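Local coordinates for protein CT_858 (Chlamydia trachomatis, PDB 3DPM) that probably acts as a serine-type endopeptidase that cuts peptide bonds within protein chains, at residues L483-R488 and P532-P537; A333-Q338 and C458-E463; S163-L168 and R181-Y186; L86-Q91 and I103-S108; S1-N6 and E51-S56. One frame throughout, in Å; residues are numbered along the deposited sequence.

Contacts 1 and 2 belong to one mixed sheet of the S41 family region. Strands 457-461 and 482-486 are neighbours in it and bond to each other. Contact 2 is wholly buried, parallel and mostly aliphatic. Contact 1 lies at the outermost strand within this chain and is partly exposed. Contacts 3 and 4 share the antiparallel sheet of the PDZ region, where strands 83-92 and 177-187 are neighbours. Contact 3 has a mostly apolar face and an arginine- and lysine-rich face, while contact 4 has one hydrogen bond between its segments and much packing. Contact 5 stands apart at the helical N-terminus and relies on packing; its centre is about 47 Å from that of contact 1.

Contact 1: residues L483-R488 and P532-P537; sequences LIVGTR and PHIDLP
Leu-483 holds CG anti to the backbone N (chi1 -150°), and Ile-534 holds CG1 anti to the carbonyl carbon (chi1 -70°). These torsions bring Leu-483 CD2 to 3.4 Å from Ile-534 CD1. Leu-483 CD2 also lies 3.5 Å from His-533 CD2 and meets the ring at a slant. The imidazole has Ile-484 N near its edge, and its NE2 makes a weak hydrogen bond to Ala-482 O. Val-485 runs beside Ile-534 and points the same way. Val-485 CG1 reaches Leu-536 CD1 at 3.9 Å. Pro-532 lays its ring against the opposite backbone, with Pro-532 CG 3.5 Å from Gly-486 O. Ile-484 O accepts two bonds, one from His-533 N at 2.7 Å and a weak one from Ile-534 N. Gly-486 N donates almost straight to Ile-534 O (172°). Leu-536 N returns a bond of 2.9 Å to Gly-486 O. Asp-535 OD2 lies 3.3 Å from Gly-486 O, but both are acceptors and do not bond. Helix 549-563 packs on Leu-483, Val-485 and Leu-536. Strand 457-461 pairs with the other edge of 483-486. The result is a short parallel pairing that adds 534-535 as the outermost strand, within this chain, of the mixed sheet in the S41 family region.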
# COMPACT_ATOMS: atom_id res chain seq x y z
N LEU A 483 30.87 -5.87 -24.19
CA LEU A 483 31.49 -4.62 -24.61
C LEU A 483 30.39 -3.58 -24.36
O LEU A 483 29.29 -3.70 -24.90
CB LEU A 483 31.81 -4.66 -26.11
CG LEU A 483 32.99 -3.88 -26.70
CD1 LEU A 483 32.60 -3.40 -28.10
CD2 LEU A 483 33.36 -2.71 -25.83
N ILE A 484 30.68 -2.58 -23.55
CA ILE A 484 29.71 -1.55 -23.21
C ILE A 484 29.99 -0.32 -24.06
O ILE A 484 31.07 0.27 -23.96
CB ILE A 484 29.81 -1.18 -21.72
CG1 ILE A 484 29.93 -2.46 -20.88
CG2 ILE A 484 28.61 -0.37 -21.31
CD1 ILE A 484 28.77 -3.44 -21.07
N VAL A 485 29.02 0.07 -24.87
CA VAL A 485 29.18 1.21 -25.77
C VAL A 485 28.07 2.26 -25.64
O VAL A 485 26.90 1.92 -25.54
CB VAL A 485 29.25 0.72 -27.23
CG1 VAL A 485 29.30 1.90 -28.21
CG2 VAL A 485 30.48 -0.17 -27.40
N GLY A 486 28.47 3.53 -25.65
CA GLY A 486 27.50 4.62 -25.54
C GLY A 486 27.97 5.71 -24.59
O GLY A 486 29.08 6.22 -24.73
N THR A 487 27.13 6.06 -23.62
CA THR A 487 27.48 7.08 -22.63
C THR A 487 27.03 6.69 -21.22
O THR A 487 26.00 6.05 -21.03
CB THR A 487 26.87 8.46 -22.99
OG1 THR A 487 25.45 8.34 -23.14
CG2 THR A 487 27.46 9.00 -24.28
N ARG A 488 27.83 7.11 -20.25
CA ARG A 488 27.61 6.87 -18.83
C ARG A 488 26.13 6.84 -18.42
O ARG A 488 25.34 7.71 -18.82
CB ARG A 488 28.37 7.94 -18.04
CG ARG A 488 28.31 7.83 -16.52
CD ARG A 488 28.99 9.04 -15.88
NE ARG A 488 30.39 9.13 -16.29
CZ ARG A 488 31.37 8.37 -15.80
NH1 ARG A 488 31.11 7.46 -14.87
NH2 ARG A 488 32.61 8.50 -16.26
N PRO A 532 31.07 3.58 -20.02
CA PRO A 532 31.20 2.57 -21.08
C PRO A 532 32.67 2.30 -21.43
O PRO A 532 33.57 2.99 -20.95
CB PRO A 532 30.44 3.20 -22.25
CG PRO A 532 30.68 4.68 -22.05
CD PRO A 532 30.50 4.84 -20.55
N HIS A 533 32.92 1.27 -22.24
CA HIS A 533 34.27 0.94 -22.66
C HIS A 533 34.63 2.01 -23.70
O HIS A 533 35.66 2.68 -23.60
CB HIS A 533 34.32 -0.43 -23.33
CG HIS A 533 34.22 -1.59 -22.38
ND1 HIS A 533 35.12 -1.79 -21.36
CD2 HIS A 533 33.36 -2.63 -22.34
CE1 HIS A 533 34.82 -2.91 -20.72
NE2 HIS A 533 33.76 -3.44 -21.30
N ILE A 534 33.75 2.15 -24.69
CA ILE A 534 33.92 3.11 -25.76
C ILE A 534 32.91 4.24 -25.64
O ILE A 534 31.70 4.00 -25.69
CB ILE A 534 33.73 2.45 -27.15
CG1 ILE A 534 34.89 1.51 -27.45
CG2 ILE A 534 33.60 3.53 -28.23
CD1 ILE A 534 34.81 0.20 -26.73
N ASP A 535 33.40 5.46 -25.49
CA ASP A 535 32.52 6.62 -25.39
C ASP A 535 32.03 6.95 -26.79
O ASP A 535 32.82 7.35 -27.65
CB ASP A 535 33.26 7.81 -24.80
CG ASP A 535 32.33 8.95 -24.42
OD1 ASP A 535 32.78 10.12 -24.44
OD2 ASP A 535 31.15 8.68 -24.08
N LEU A 536 30.73 6.77 -27.03
CA LEU A 536 30.14 7.05 -28.34
C LEU A 536 28.87 7.89 -28.25
O LEU A 536 27.76 7.36 -28.35
CB LEU A 536 29.81 5.74 -29.06
CG LEU A 536 30.15 5.58 -30.54
CD1 LEU A 536 29.26 4.49 -31.12
CD2 LEU A 536 29.95 6.88 -31.30
N PRO A 537 29.00 9.21 -28.04
CA PRO A 537 27.81 10.05 -27.95
C PRO A 537 27.20 10.34 -29.32
O PRO A 537 27.88 10.23 -30.35
CB PRO A 537 28.33 11.31 -27.25
CG PRO A 537 29.75 11.40 -27.77
CD PRO A 537 30.22 9.96 -27.69

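Contact 2: residues A333-Q338 and C458-E463; sequences ALIIDQ and CVLINE
Ile-335, Ile-336 and Asp-337 pair in parallel with Cys-458, Val-459 and Leu-460. This is the middle of the mixed sheet of the S41 family region, which belongs to the ClpP/crotonase clan. The two strand axes diverge by only 14°. Four backbone bonds join them. Cys-458 N binds Leu-334 O, and Ile-336 N binds Cys-458 O at 2.7 Å. Leu-460 N then binds Ile-336 O at 2.8 Å, nearly straight at 176°. Gln-338 N closes the series on Leu-460 O, lying in the plane of that carbonyl. Ile-335 CA also comes to 3.2 Å from Cys-458 O, a CA-H...O contact. Ile-335, Cys-458 and Leu-460 share one face. Leu-460 has CG anti to its carbonyl carbon (chi1 -48°), which carries Leu-460 CD1 to 4.0 Å from Ile-335 CG2. Ile-335 CG1 meets Cys-458 CB at the same distance, 4.0 Å. Ile-336 and Val-459 meet on the other face. Further out, helix 549-563 packs on Ile-335 and Leu-460. Helix 468-478 packs on Val-459, Ile-461 and Gln-338 from the other face. Asp-337 lies buried on the Leu-460 face. Its OD1 forms a salt bridge with Arg-297, and its OD2 bonds to Thr-339 OG1. These partners probably keep the carboxylate charged. The side chain of Gln-338 is about 10 Å from a bound LAS ligand. Gln-338 OE1 bonds to Tyr-301 OH. Gln-338 NE2, weakly bonded to Ala-469 O, lies 4.0 Å from Ile-461 CG2.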
# COMPACT_ATOMS: atom_id res chain seq x y z
N ALA A 333 27.29 -12.84 -33.24
CA ALA A 333 27.42 -11.77 -32.26
C ALA A 333 26.05 -11.19 -31.96
O ALA A 333 25.09 -11.42 -32.69
CB ALA A 333 28.34 -10.68 -32.80
N LEU A 334 25.96 -10.44 -30.86
CA LEU A 334 24.68 -9.86 -30.47
C LEU A 334 24.82 -8.44 -29.91
O LEU A 334 25.62 -8.19 -29.01
CB LEU A 334 24.01 -10.73 -29.41
CG LEU A 334 22.48 -10.75 -29.33
CD1 LEU A 334 22.08 -11.00 -27.87
CD2 LEU A 334 21.87 -9.44 -29.83
N ILE A 335 24.02 -7.52 -30.47
CA ILE A 335 24.00 -6.13 -30.02
C ILE A 335 22.73 -5.93 -29.20
O ILE A 335 21.63 -6.14 -29.70
CB ILE A 335 23.94 -5.11 -31.20
CG1 ILE A 335 25.34 -4.80 -31.73
CG2 ILE A 335 23.33 -3.80 -30.72
CD1 ILE A 335 25.89 -5.84 -32.64
N ILE A 336 22.90 -5.54 -27.93
CA ILE A 336 21.76 -5.29 -27.06
C ILE A 336 21.53 -3.78 -26.92
O ILE A 336 22.40 -3.06 -26.43
CB ILE A 336 21.98 -5.85 -25.62
CG1 ILE A 336 22.44 -7.31 -25.67
CG2 ILE A 336 20.68 -5.76 -24.83
CD1 ILE A 336 21.45 -8.25 -26.29
N ASP A 337 20.38 -3.31 -27.37
CA ASP A 337 20.05 -1.89 -27.24
C ASP A 337 19.34 -1.74 -25.90
O ASP A 337 18.18 -2.14 -25.75
CB ASP A 337 19.10 -1.45 -28.37
CG ASP A 337 18.61 -0.01 -28.19
OD1 ASP A 337 17.64 0.38 -28.87
OD2 ASP A 337 19.19 0.73 -27.37
N GLN A 338 20.03 -1.16 -24.92
CA GLN A 338 19.44 -0.98 -23.60
C GLN A 338 19.32 0.48 -23.18
O GLN A 338 19.23 0.77 -21.98
CB GLN A 338 20.25 -1.74 -22.56
CG GLN A 338 19.43 -2.19 -21.38
CD GLN A 338 20.07 -1.84 -20.05
OE1 GLN A 338 19.73 -2.42 -19.03
NE2 GLN A 338 21.00 -0.89 -20.07
N CYS A 458 27.62 -6.85 -27.40
CA CYS A 458 27.85 -5.42 -27.39
C CYS A 458 26.56 -4.83 -26.82
O CYS A 458 25.48 -5.08 -27.34
CB CYS A 458 28.07 -4.88 -28.80
SG CYS A 458 28.45 -3.10 -28.83
N VAL A 459 26.69 -4.06 -25.74
CA VAL A 459 25.55 -3.44 -25.09
C VAL A 459 25.58 -1.92 -25.24
O VAL A 459 26.58 -1.29 -24.90
CB VAL A 459 25.54 -3.79 -23.58
CG1 VAL A 459 24.31 -3.19 -22.90
CG2 VAL A 459 25.56 -5.29 -23.39
N LEU A 460 24.50 -1.35 -25.76
CA LEU A 460 24.38 0.10 -25.96
C LEU A 460 23.68 0.76 -24.77
O LEU A 460 22.54 0.42 -24.46
CB LEU A 460 23.59 0.40 -27.24
CG LEU A 460 24.04 -0.39 -28.46
CD1 LEU A 460 23.27 0.09 -29.68
CD2 LEU A 460 25.55 -0.24 -28.67
N ILE A 461 24.36 1.69 -24.12
CA ILE A 461 23.82 2.38 -22.95
C ILE A 461 23.85 3.90 -23.08
O ILE A 461 24.56 4.45 -23.93
CB ILE A 461 24.64 2.02 -21.69
CG1 ILE A 461 26.10 2.44 -21.90
CG2 ILE A 461 24.55 0.53 -21.39
CD1 ILE A 461 26.91 2.50 -20.63
N ASN A 462 23.08 4.59 -22.23
CA ASN A 462 23.07 6.06 -22.23
C ASN A 462 22.61 6.65 -20.89
O ASN A 462 22.18 5.93 -19.99
CB ASN A 462 22.24 6.62 -23.38
CG ASN A 462 20.75 6.46 -23.17
OD1 ASN A 462 19.95 6.94 -23.98
ND2 ASN A 462 20.37 5.79 -22.09
N GLU A 463 22.71 7.98 -20.77
CA GLU A 463 22.34 8.66 -19.53
C GLU A 463 20.89 8.55 -19.09
O GLU A 463 20.50 9.16 -18.10
CB GLU A 463 22.73 10.15 -19.60
CG GLU A 463 21.72 11.03 -20.31
CD GLU A 463 21.66 10.78 -21.81
OE1 GLU A 463 20.83 11.44 -22.47
OE2 GLU A 463 22.44 9.94 -22.32

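Contact 3: residues S163-L168 and R181-Y186; sequences SGRTTL and RVKWRY
Thr-166 and Val-182 form the hydrogen-bonded pair of this antiparallel hairpin. Thr-166 N donates to Val-182 O at 2.8 Å, and Val-182 N donates back to Thr-166 O at 2.9 Å. Trp-184 N extends the pairing with a straight bond to Gly-164 O (174°). Arg-165 with Lys-183 and Thr-167 with Arg-181 are the non-hydrogen-bonded pairs. A water bridges the strands next to the Trp-184 bond. It accepts from Gly-164 N at 3.0 Å and donates to Trp-184 O at 2.7 Å.

Packing contacts lie on the Thr-166 face. Thr-166 and Val-182 run side by side. Each holds CG2 between its backbone N and carbonyl carbon. This sets Thr-166 CG2 3.2 Å from Val-182 CG2, a close approach. Thr-166 CG2 also meets the indole obliquely, 3.8 Å from Trp-184 NE1. Leu-168 lies beyond, against Val-182.

A CH-pi contact is made at the open end. Ser-163 CB sits over the face of the Tyr-186 ring, 3.7 Å from its centroid and 14° off the normal. The ring hydroxyl is bonded to Glu-82. Gly-164 O lies at the Trp-184 indole edge.

The charged side chains lie on the other face. Arg-165 NH1 is 4.9 Å from Arg-181 NE, and the guanidinium planes stand 57° apart. Arg-181 NH1 has a salt bridge to Glu-179. The close approach of Arg-181 to Thr-167 is doubtful.

The chemistry is thus two-faced. The mostly apolar face packs on strand 83-92, with Thr-166 OG1 weakly bonded to Asp-120. On the exposed arginine- and lysine-rich face, solvent and Glu-179 probably offset the like charges.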
# COMPACT_ATOMS: atom_id res chain seq x y z
N SER A 163 1.28 28.60 -18.76
CA SER A 163 0.09 28.54 -19.59
C SER A 163 0.12 29.67 -20.60
O SER A 163 1.01 30.53 -20.57
CB SER A 163 -1.18 28.62 -18.73
OG SER A 163 -1.17 29.77 -17.90
N GLY A 164 -0.84 29.67 -21.51
CA GLY A 164 -0.89 30.71 -22.52
C GLY A 164 0.07 30.41 -23.66
O GLY A 164 0.58 29.30 -23.80
N ARG A 165 0.31 31.41 -24.50
CA ARG A 165 1.20 31.25 -25.63
C ARG A 165 2.66 31.41 -25.23
O ARG A 165 2.97 31.98 -24.19
CB ARG A 165 0.85 32.26 -26.72
CG ARG A 165 -0.34 31.85 -27.58
CD ARG A 165 -0.49 32.75 -28.79
NE ARG A 165 -1.25 33.96 -28.48
CZ ARG A 165 -0.84 35.20 -28.76
NH1 ARG A 165 0.33 35.40 -29.35
NH2 ARG A 165 -1.61 36.24 -28.45
N THR A 166 3.56 30.89 -26.06
CA THR A 166 4.99 31.02 -25.81
C THR A 166 5.68 31.03 -27.16
O THR A 166 5.06 30.69 -28.16
CB THR A 166 5.55 29.88 -24.91
OG1 THR A 166 6.96 30.10 -24.70
CG2 THR A 166 5.34 28.52 -25.55
N THR A 167 6.95 31.42 -27.20
CA THR A 167 7.66 31.48 -28.46
C THR A 167 8.85 30.55 -28.55
O THR A 167 9.75 30.61 -27.72
CB THR A 167 8.18 32.91 -28.75
OG1 THR A 167 7.07 33.82 -28.77
CG2 THR A 167 8.88 32.96 -30.10
N LEU A 168 8.84 29.67 -29.54
CA LEU A 168 9.96 28.78 -29.76
C LEU A 168 10.72 29.34 -30.97
O LEU A 168 10.14 29.53 -32.04
CB LEU A 168 9.48 27.35 -30.07
CG LEU A 168 8.67 26.61 -28.99
CD1 LEU A 168 8.22 25.26 -29.53
CD2 LEU A 168 9.50 26.45 -27.72
N ARG A 181 4.99 30.97 -32.58
CA ARG A 181 4.13 31.14 -31.42
C ARG A 181 3.35 29.85 -31.23
O ARG A 181 2.79 29.31 -32.18
CB ARG A 181 3.17 32.32 -31.62
CG ARG A 181 3.45 33.52 -30.70
CD ARG A 181 4.70 34.28 -31.13
NE ARG A 181 5.16 35.22 -30.10
CZ ARG A 181 6.21 36.03 -30.24
NH1 ARG A 181 6.91 36.02 -31.36
NH2 ARG A 181 6.57 36.83 -29.24
N VAL A 182 3.35 29.32 -30.01
CA VAL A 182 2.62 28.09 -29.71
C VAL A 182 1.81 28.29 -28.45
O VAL A 182 1.95 29.31 -27.77
CB VAL A 182 3.56 26.88 -29.51
CG1 VAL A 182 4.34 26.61 -30.78
CG2 VAL A 182 4.50 27.14 -28.36
N LYS A 183 0.96 27.32 -28.12
CA LYS A 183 0.12 27.43 -26.94
C LYS A 183 0.23 26.18 -26.09
O LYS A 183 0.22 25.07 -26.60
CB LYS A 183 -1.33 27.64 -27.35
CG LYS A 183 -2.19 28.23 -26.26
CD LYS A 183 -3.52 28.67 -26.82
CE LYS A 183 -4.23 29.65 -25.89
NZ LYS A 183 -5.46 30.18 -26.54
N TRP A 184 0.36 26.37 -24.78
CA TRP A 184 0.47 25.23 -23.89
C TRP A 184 -0.85 24.48 -23.76
O TRP A 184 -1.91 25.10 -23.59
CB TRP A 184 0.89 25.68 -22.48
CG TRP A 184 2.30 26.09 -22.33
CD1 TRP A 184 2.81 27.36 -22.35
CD2 TRP A 184 3.42 25.22 -22.09
NE1 TRP A 184 4.17 27.34 -22.14
CE2 TRP A 184 4.57 26.03 -21.97
CE3 TRP A 184 3.56 23.83 -21.95
CZ2 TRP A 184 5.84 25.50 -21.73
CZ3 TRP A 184 4.82 23.30 -21.71
CH2 TRP A 184 5.95 24.14 -21.60
N ARG A 185 -0.79 23.16 -23.87
CA ARG A 185 -1.99 22.34 -23.67
C ARG A 185 -2.02 22.43 -22.15
O ARG A 185 -1.21 21.81 -21.47
CB ARG A 185 -1.75 20.89 -24.11
CG ARG A 185 -1.77 20.64 -25.63
CD ARG A 185 -0.80 21.55 -26.39
NE ARG A 185 -0.76 21.28 -27.83
CZ ARG A 185 -0.62 22.23 -28.75
NH1 ARG A 185 -0.52 23.50 -28.39
NH2 ARG A 185 -0.58 21.91 -30.04
N TYR A 186 -2.95 23.22 -21.63
CA TYR A 186 -3.04 23.46 -20.19
C TYR A 186 -4.22 22.86 -19.44
O TYR A 186 -5.37 23.02 -19.84
CB TYR A 186 -3.02 24.98 -19.98
CG TYR A 186 -3.13 25.46 -18.55
CD1 TYR A 186 -2.06 25.30 -17.66
CD2 TYR A 186 -4.28 26.11 -18.10
CE1 TYR A 186 -2.13 25.80 -16.37
CE2 TYR A 186 -4.36 26.61 -16.81
CZ TYR A 186 -3.28 26.46 -15.95
OH TYR A 186 -3.35 26.97 -14.69
O HOH W 1 -2.54 27.35 -22.24

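Contact 4: residues L86-Q91 and I103-S108; sequences LPYTVQ and IMTFSS
Pro-87 and Tyr-88 make the close part of this contact with Ile-103, Met-104 and Thr-105. Pro-87 CG lies 3.9 Å from Thr-105 CB. Tyr-88 CE2 meets both Thr-105 CG2 and Ile-103 CG2 at 3.9 Å, with the ring set at a slant to the two methyls. Pro-87 CG also sits over one face of that ring, toward its rim. Pro-87 is the centre of an inverse gamma turn, closed by Tyr-88 N to Leu-86 O. The turn presents Pro-87 O to Met-104 N at 3.0 Å. The donor stands 44° out of the carbonyl plane, and the bond is bent. Met-104 is otherwise exposed, but its chain bends at chi2 (73°) and chi3 (86°), curling Met-104 CE back to 3.5 Å from Thr-89 OG1 and 3.7 Å from Tyr-88 N.

The 106-108 end is the loose side. Tyr-88 OH comes no nearer than 4.3 Å to Ser-108 OG. Phe-106 and Ser-107 are exposed and poorly ordered.

Tyr-88, where strand 83-92 resumes after its break, forms a non-hydrogen-bonded antiparallel pair with Ile-103, the last residue of strand 98-103. The loop at 104-108 leads on toward strand 115-119. Tyr-88 also packs on Val-182 of strand 177-187 and Leu-168 of strand 165-171, within the PDZ region.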
# COMPACT_ATOMS: atom_id res chain seq x y z
N LEU A 86 3.57 20.50 -24.26
CA LEU A 86 3.78 20.94 -25.64
C LEU A 86 4.17 19.67 -26.40
O LEU A 86 5.06 18.93 -25.99
CB LEU A 86 4.87 22.01 -25.73
CG LEU A 86 4.38 23.42 -25.38
CD1 LEU A 86 5.52 24.40 -25.43
CD2 LEU A 86 3.29 23.82 -26.35
N PRO A 87 3.48 19.38 -27.51
CA PRO A 87 3.68 18.21 -28.37
C PRO A 87 5.00 18.09 -29.14
O PRO A 87 4.99 17.90 -30.35
CB PRO A 87 2.49 18.27 -29.31
CG PRO A 87 2.34 19.76 -29.51
CD PRO A 87 2.47 20.29 -28.10
N TYR A 88 6.13 18.19 -28.44
CA TYR A 88 7.42 18.10 -29.11
C TYR A 88 8.41 17.27 -28.30
O TYR A 88 8.29 17.17 -27.08
CB TYR A 88 7.99 19.50 -29.34
CG TYR A 88 7.04 20.43 -30.06
CD1 TYR A 88 6.41 21.47 -29.39
CD2 TYR A 88 6.74 20.23 -31.40
CE1 TYR A 88 5.48 22.29 -30.05
CE2 TYR A 88 5.82 21.03 -32.06
CZ TYR A 88 5.19 22.06 -31.38
OH TYR A 88 4.27 22.85 -32.05
N THR A 89 9.36 16.65 -29.00
CA THR A 89 10.40 15.87 -28.35
C THR A 89 11.71 16.36 -28.94
O THR A 89 11.83 16.55 -30.15
CB THR A 89 10.28 14.35 -28.64
OG1 THR A 89 8.95 13.91 -28.35
CG2 THR A 89 11.26 13.57 -27.78
N VAL A 90 12.70 16.58 -28.08
CA VAL A 90 13.99 17.09 -28.52
C VAL A 90 15.14 16.20 -28.06
O VAL A 90 15.04 15.54 -27.03
CB VAL A 90 14.20 18.51 -27.97
CG1 VAL A 90 15.58 19.01 -28.31
CG2 VAL A 90 13.15 19.45 -28.56
N GLN A 91 16.22 16.19 -28.84
CA GLN A 91 17.40 15.41 -28.47
C GLN A 91 18.65 16.29 -28.60
O GLN A 91 18.83 16.99 -29.59
CB GLN A 91 17.52 14.17 -29.36
CG GLN A 91 18.51 13.14 -28.82
CD GLN A 91 18.63 11.90 -29.70
OE1 GLN A 91 19.35 10.95 -29.37
NE2 GLN A 91 17.92 11.89 -30.83
N ILE A 103 7.40 15.17 -33.46
CA ILE A 103 6.38 16.19 -33.35
C ILE A 103 5.02 15.53 -33.30
O ILE A 103 4.52 15.04 -34.31
CB ILE A 103 6.46 17.14 -34.56
CG1 ILE A 103 7.80 17.88 -34.53
CG2 ILE A 103 5.30 18.12 -34.56
CD1 ILE A 103 8.12 18.65 -35.79
N MET A 104 4.42 15.50 -32.11
CA MET A 104 3.12 14.87 -31.93
C MET A 104 1.94 15.77 -32.33
O MET A 104 0.87 15.69 -31.73
CB MET A 104 2.96 14.42 -30.47
CG MET A 104 3.98 13.37 -30.00
SD MET A 104 5.67 13.99 -29.72
CE MET A 104 5.56 14.58 -28.01
N THR A 105 2.12 16.60 -33.35
CA THR A 105 1.06 17.49 -33.80
C THR A 105 1.05 17.64 -35.31
O THR A 105 1.92 17.10 -36.00
CB THR A 105 1.22 18.89 -33.16
OG1 THR A 105 0.21 19.77 -33.65
CG2 THR A 105 2.59 19.47 -33.49
N PHE A 106 0.07 18.38 -35.83
CA PHE A 106 -0.07 18.63 -37.26
C PHE A 106 1.18 19.28 -37.84
O PHE A 106 2.02 19.81 -37.10
CB PHE A 106 -1.28 19.53 -37.52
CG PHE A 106 -1.38 20.70 -36.57
CD1 PHE A 106 -0.33 21.61 -36.45
CD2 PHE A 106 -2.51 20.86 -35.77
CE1 PHE A 106 -0.41 22.67 -35.54
CE2 PHE A 106 -2.60 21.92 -34.87
CZ PHE A 106 -1.54 22.83 -34.75
N SER A 107 1.29 19.27 -39.17
CA SER A 107 2.44 19.86 -39.85
C SER A 107 2.57 21.35 -39.54
O SER A 107 2.34 22.20 -40.41
CB SER A 107 2.31 19.66 -41.37
OG SER A 107 2.31 18.29 -41.72
N SER A 108 2.93 21.66 -38.31
CA SER A 108 3.09 23.05 -37.89
C SER A 108 4.37 23.62 -38.50
O SER A 108 5.04 22.95 -39.30
CB SER A 108 3.14 23.13 -36.37
OG SER A 108 3.18 24.48 -35.93

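Contact 5: residues S1-N6 and E51-S56; sequences SLVCKN and ENPSTS
Val-3 and Thr-55 bring their CA atoms to 6.3 Å, where the first turn of helix 2-20 passes the start of helix 55-67. Residues 2-6 are helical, and Lys-5 N already bonds to Ser-1 O. Residues 51-54 form a loop. Asn-52 turns it with left-handed backbone angles (phi 40°, psi 70°), and Ser-54 takes the N-cap position.

Val-3 is the main side chain. It turns CG1 between its own backbone N and carbonyl carbon (chi1 60°), which directs this methyl at Pro-53. Val-3 CG1 lies 3.6 Å from Pro-53 CG and only 3.1 Å from Pro-53 O, a tight fit. The other methyl, Val-3 CG2, reaches Thr-55 CA at 3.9 Å. Cys-4 CB lies more loosely, 4.3 Å from Pro-53 CG. Ser-1 OG lies 4.0 Å from Pro-53 CD, on the exposed side.

The partners of the second helix start lie elsewhere. Ser-54 OG caps Phe-57 N. Thr-55 N bonds to Asp-193, and Thr-55 OG1 bonds to Leu-194 N. The arrangement is a packed pair of helix starts in the N-terminal helical region, the second with a serine N-cap.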
# COMPACT_ATOMS: atom_id res chain seq x y z
N SER A 1 1.11 32.72 8.67
CA SER A 1 0.30 32.16 7.53
C SER A 1 0.11 30.65 7.64
O SER A 1 1.08 29.89 7.73
CB SER A 1 0.98 32.50 6.20
OG SER A 1 0.41 31.77 5.12
N LEU A 2 -1.14 30.22 7.60
CA LEU A 2 -1.51 28.81 7.70
C LEU A 2 -0.82 27.90 6.69
O LEU A 2 -0.28 26.86 7.06
CB LEU A 2 -3.03 28.66 7.57
CG LEU A 2 -3.52 27.21 7.64
CD1 LEU A 2 -3.21 26.63 9.02
CD2 LEU A 2 -5.01 27.14 7.34
N VAL A 3 -0.83 28.27 5.41
CA VAL A 3 -0.19 27.41 4.41
C VAL A 3 1.31 27.31 4.70
O VAL A 3 1.94 26.28 4.45
CB VAL A 3 -0.37 27.94 2.97
CG1 VAL A 3 0.23 29.32 2.84
CG2 VAL A 3 0.32 27.01 2.00
N CYS A 4 1.86 28.39 5.25
CA CYS A 4 3.28 28.42 5.59
C CYS A 4 3.61 27.55 6.81
O CYS A 4 4.57 26.78 6.77
CB CYS A 4 3.72 29.86 5.83
SG CYS A 4 5.50 30.04 6.17
N LYS A 5 2.81 27.66 7.88
CA LYS A 5 3.03 26.85 9.08
C LYS A 5 3.03 25.38 8.70
O LYS A 5 3.86 24.61 9.16
CB LYS A 5 1.91 27.04 10.12
CG LYS A 5 1.75 28.42 10.70
CD LYS A 5 0.70 28.36 11.81
CE LYS A 5 0.28 29.75 12.27
NZ LYS A 5 -0.38 30.51 11.17
N ASN A 6 2.06 25.02 7.86
CA ASN A 6 1.91 23.64 7.41
C ASN A 6 3.11 23.15 6.62
O ASN A 6 3.57 22.03 6.84
CB ASN A 6 0.63 23.49 6.57
CG ASN A 6 -0.63 23.47 7.44
OD1 ASN A 6 -0.72 22.71 8.40
ND2 ASN A 6 -1.59 24.31 7.09
N GLU A 51 5.50 36.40 0.42
CA GLU A 51 4.32 37.21 0.67
C GLU A 51 3.04 36.40 0.47
O GLU A 51 2.67 36.10 -0.67
CB GLU A 51 4.29 38.42 -0.26
CG GLU A 51 5.41 39.40 0.00
CD GLU A 51 5.08 40.79 -0.48
OE1 GLU A 51 4.05 41.36 -0.04
OE2 GLU A 51 5.85 41.33 -1.30
N ASN A 52 2.38 36.04 1.56
CA ASN A 52 1.14 35.27 1.48
C ASN A 52 1.22 34.17 0.40
O ASN A 52 0.55 34.24 -0.63
CB ASN A 52 -0.03 36.21 1.20
CG ASN A 52 -0.79 36.62 2.46
OD1 ASN A 52 -1.46 37.66 2.48
ND2 ASN A 52 -0.70 35.80 3.51
N PRO A 53 2.03 33.13 0.65
CA PRO A 53 2.28 31.98 -0.22
C PRO A 53 1.06 31.11 -0.56
O PRO A 53 0.13 30.97 0.24
CB PRO A 53 3.34 31.20 0.54
CG PRO A 53 2.94 31.44 1.96
CD PRO A 53 2.66 32.92 1.97
N SER A 54 1.09 30.53 -1.75
CA SER A 54 0.03 29.65 -2.20
C SER A 54 0.49 28.23 -1.89
O SER A 54 1.66 28.00 -1.57
CB SER A 54 -0.19 29.79 -3.71
OG SER A 54 0.91 29.25 -4.43
N THR A 55 -0.43 27.28 -1.97
CA THR A 55 -0.13 25.88 -1.72
C THR A 55 0.90 25.35 -2.72
O THR A 55 1.86 24.68 -2.35
CB THR A 55 -1.42 25.03 -1.77
OG1 THR A 55 -2.20 25.30 -0.60
CG2 THR A 55 -1.10 23.54 -1.83
N SER A 56 0.71 25.65 -4.00
CA SER A 56 1.64 25.15 -5.00
C SER A 56 3.05 25.73 -4.85
O SER A 56 4.04 25.07 -5.16
CB SER A 56 1.09 25.38 -6.41
OG SER A 56 0.59 26.69 -6.56